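Side-chain contact in ankyrin repeat domain protein (Legionella pneumophila subsp. pneumophila, PDB 6MCA), which is a Legionella effector with ankyrin repeats and a cysteine protease-like region that interacts with the host LARP7 component of the 7SK snRNP complex: residues A[219-224]-A[357-362]. Sequence-based numbering, arbitrary orientation.
Sequences HNIMDA and PVAYSM
Ile221 turns CG1 anti to its own carbonyl carbon (chi1 -63°) and then runs on extended to CD1 (chi2 176°), which carries this long branch to Ala359 and Tyr360. The contact is a buried helix-helix packing in the part of the chain that holds the five-stranded antiparallel sheet. It joins helix 215-233 to helix 355-364. Between segments 219-224 and 357-362 the nearest CA atoms are those of Ile221 and Ala359, 6.7 Å apart. The methyl of Ala359 points toward the 219-224 segment and meets the isoleucine branch from the side. Ala359 CB lies 3.7 Å from Ile221 CG1 and 3.8 Å from Ile221 CD1. The end of the branch also rests against the backbone, with Ile221 CD1 3.8 Å from Tyr360 N. No hydrogen bond links the two segments; the side-chain contacts between them are apolar. Nearby, the ring of Tyr360 packs edge-to-face with Tyr217, on the same helix as Ile221. Asn220 ND2 is hydrogen-bonded to Gln363 OE1, a polar link between the same two helices. Val358 and Met362 pack on strand 276-280 of the sheet, while Pro357 and Ser361 touch helix 373-399. Within helix 355-364, Pro357 O accepts two hydrogen bonds, from opposite faces of its carbonyl plane: Ser361 N at 2.9 Å and Ser361 OG at 3.2 Å.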
ATOM      1  N   HIS A 219       4.436 -16.942   8.469  1.00 26.05           N
ATOM      2  CA  HIS A 219       3.369 -16.581   9.396  1.00 20.84           C
ATOM      3  C   HIS A 219       3.837 -15.508  10.368  1.00 22.45           C
ATOM      4  O   HIS A 219       3.191 -14.461  10.516  1.00 27.20           O
ATOM      5  CB  HIS A 219       2.888 -17.820  10.155  1.00 24.05           C
ATOM      6  CG  HIS A 219       1.904 -18.652   9.392  1.00 32.03           C
ATOM      7  ND1 HIS A 219       1.953 -20.029   9.371  1.00 29.69           N
ATOM      8  CD2 HIS A 219       0.844 -18.301   8.627  1.00 43.30           C
ATOM      9  CE1 HIS A 219       0.968 -20.491   8.623  1.00 31.91           C
ATOM     10  NE2 HIS A 219       0.279 -19.463   8.160  1.00 41.85           N
ATOM     11  N   ASN A 220       4.990 -15.734  11.004  1.00 19.99           N
ATOM     12  CA  ASN A 220       5.522 -14.752  11.943  1.00 24.69           C
ATOM     13  C   ASN A 220       5.670 -13.394  11.273  1.00 24.62           C
ATOM     14  O   ASN A 220       5.246 -12.368  11.823  1.00 25.77           O
ATOM     15  CB  ASN A 220       6.860 -15.232  12.502  1.00 25.30           C
ATOM     16  CG  ASN A 220       6.721 -16.476  13.353  1.00 35.17           C
ATOM     17  OD1 ASN A 220       5.699 -16.684  14.006  1.00 32.95           O
ATOM     18  ND2 ASN A 220       7.752 -17.313  13.351  1.00 32.26           N
ATOM     19  N   ILE A 221       6.230 -13.380  10.060  1.00 14.64           N
ATOM     20  CA  ILE A 221       6.380 -12.127   9.321  1.00 26.16           C
ATOM     21  C   ILE A 221       5.031 -11.436   9.197  1.00 20.93           C
ATOM     22  O   ILE A 221       4.890 -10.245   9.506  1.00 22.81           O
ATOM     23  CB  ILE A 221       7.015 -12.388   7.944  1.00 20.59           C
ATOM     24  CG1 ILE A 221       8.432 -12.944   8.109  1.00 22.05           C
ATOM     25  CG2 ILE A 221       7.036 -11.115   7.114  1.00 16.69           C
ATOM     26  CD1 ILE A 221       9.103 -13.313   6.802  1.00 17.97           C
ATOM     27  N   MET A 222       4.007 -12.193   8.790  1.00 23.15           N
ATOM     28  CA  MET A 222       2.669 -11.622   8.678  1.00 23.95           C
ATOM     29  C   MET A 222       2.241 -10.997   9.997  1.00 23.96           C
ATOM     30  O   MET A 222       1.785  -9.847  10.032  1.00 25.85           O
ATOM     31  CB  MET A 222       1.678 -12.695   8.226  1.00 19.34           C
ATOM     32  CG  MET A 222       1.902 -13.162   6.795  1.00 23.26           C
ATOM     33  SD  MET A 222       0.922 -14.606   6.340  1.00 27.94           S
ATOM     34  CE  MET A 222      -0.739 -13.965   6.549  1.00 22.76           C
ATOM     35  N   ASP A 223       2.438 -11.725  11.103  1.00 14.12           N
ATOM     36  CA  ASP A 223       2.152 -11.170  12.421  1.00 13.35           C
ATOM     37  C   ASP A 223       2.807  -9.807  12.581  1.00 31.22           C
ATOM     38  O   ASP A 223       2.137  -8.813  12.892  1.00 24.19           O
ATOM     39  CB  ASP A 223       2.636 -12.128  13.511  1.00 16.89           C
ATOM     40  CG  ASP A 223       1.707 -13.307  13.708  1.00 28.21           C
ATOM     41  OD1 ASP A 223       2.029 -14.182  14.540  1.00 34.02           O
ATOM     42  OD2 ASP A 223       0.655 -13.360  13.037  1.00 25.08           O
ATOM     43  N   ALA A 224       4.115  -9.740  12.319  1.00 23.93           N
ATOM     44  CA  ALA A 224       4.830  -8.478  12.452  1.00 23.65           C
ATOM     45  C   ALA A 224       4.183  -7.401  11.596  1.00 31.25           C
ATOM     46  O   ALA A 224       3.909  -6.291  12.074  1.00 22.64           O
ATOM     47  CB  ALA A 224       6.300  -8.669  12.080  1.00 21.86           C
ATOM     48  N   PRO A 357      12.329 -11.553   2.817  1.00 16.76           N
ATOM     49  CA  PRO A 357      13.541 -12.385   2.908  1.00 19.23           C
ATOM     50  C   PRO A 357      14.439 -12.006   4.070  1.00 19.69           C
ATOM     51  O   PRO A 357      15.065 -12.889   4.670  1.00 25.59           O
ATOM     52  CB  PRO A 357      14.235 -12.153   1.558  1.00 20.32           C
ATOM     53  CG  PRO A 357      13.742 -10.839   1.103  1.00 23.20           C
ATOM     54  CD  PRO A 357      12.326 -10.750   1.578  1.00 17.15           C
ATOM     55  N   VAL A 358      14.507 -10.721   4.420  1.00 24.57           N
ATOM     56  CA  VAL A 358      15.354 -10.297   5.531  1.00 17.16           C
ATOM     57  C   VAL A 358      14.835 -10.868   6.846  1.00 19.40           C
ATOM     58  O   VAL A 358      15.603 -11.415   7.648  1.00 24.88           O
ATOM     59  CB  VAL A 358      15.446  -8.762   5.578  1.00 22.67           C
ATOM     60  CG1 VAL A 358      16.203  -8.312   6.816  1.00 16.89           C
ATOM     61  CG2 VAL A 358      16.121  -8.243   4.324  1.00 20.35           C
ATOM     62  N   ALA A 359      13.527 -10.747   7.091  1.00 18.97           N
ATOM     63  CA  ALA A 359      12.953 -11.289   8.319  1.00 31.21           C
ATOM     64  C   ALA A 359      13.070 -12.808   8.358  1.00 22.45           C
ATOM     65  O   ALA A 359      13.323 -13.393   9.420  1.00 32.47           O
ATOM     66  CB  ALA A 359      11.494 -10.854   8.457  1.00 16.12           C
ATOM     67  N   TYR A 360      12.904 -13.464   7.206  1.00 22.30           N
ATOM     68  CA  TYR A 360      13.118 -14.907   7.142  1.00 20.93           C
ATOM     69  C   TYR A 360      14.540 -15.271   7.559  1.00 22.55           C
ATOM     70  O   TYR A 360      14.750 -16.134   8.423  1.00 32.43           O
ATOM     71  CB  TYR A 360      12.820 -15.415   5.730  1.00 28.51           C
ATOM     72  CG  TYR A 360      12.672 -16.916   5.646  1.00 37.03           C
ATOM     73  CD1 TYR A 360      13.790 -17.741   5.613  1.00 34.27           C
ATOM     74  CD2 TYR A 360      11.418 -17.509   5.604  1.00 39.29           C
ATOM     75  CE1 TYR A 360      13.663 -19.111   5.544  1.00 44.20           C
ATOM     76  CE2 TYR A 360      11.282 -18.880   5.532  1.00 45.82           C
ATOM     77  CZ  TYR A 360      12.408 -19.675   5.502  1.00 50.13           C
ATOM     78  OH  TYR A 360      12.284 -21.040   5.433  1.00 64.22           O
ATOM     79  N   SER A 361      15.534 -14.614   6.953  1.00 22.41           N
ATOM     80  CA  SER A 361      16.927 -14.887   7.290  1.00 27.05           C
ATOM     81  C   SER A 361      17.197 -14.642   8.768  1.00 20.64           C
ATOM     82  O   SER A 361      17.899 -15.425   9.417  1.00 30.93           O
ATOM     83  CB  SER A 361      17.856 -14.028   6.432  1.00 25.58           C
ATOM     84  OG  SER A 361      17.839 -14.448   5.081  1.00 46.13           O
ATOM     85  N   MET A 362      16.650 -13.555   9.318  1.00 22.38           N
ATOM     86  CA  MET A 362      16.863 -13.263  10.731  1.00 24.41           C
ATOM     87  C   MET A 362      16.253 -14.343  11.613  1.00 31.15           C
ATOM     88  O   MET A 362      16.800 -14.673  12.673  1.00 32.86           O
ATOM     89  CB  MET A 362      16.286 -11.892  11.078  1.00 23.21           C
ATOM     90  CG  MET A 362      17.038 -10.740  10.445  1.00 21.08           C
ATOM     91  SD  MET A 362      16.174  -9.175  10.647  1.00 26.69           S
ATOM     92  CE  MET A 362      16.351  -8.913  12.409  1.00 20.34           C
TER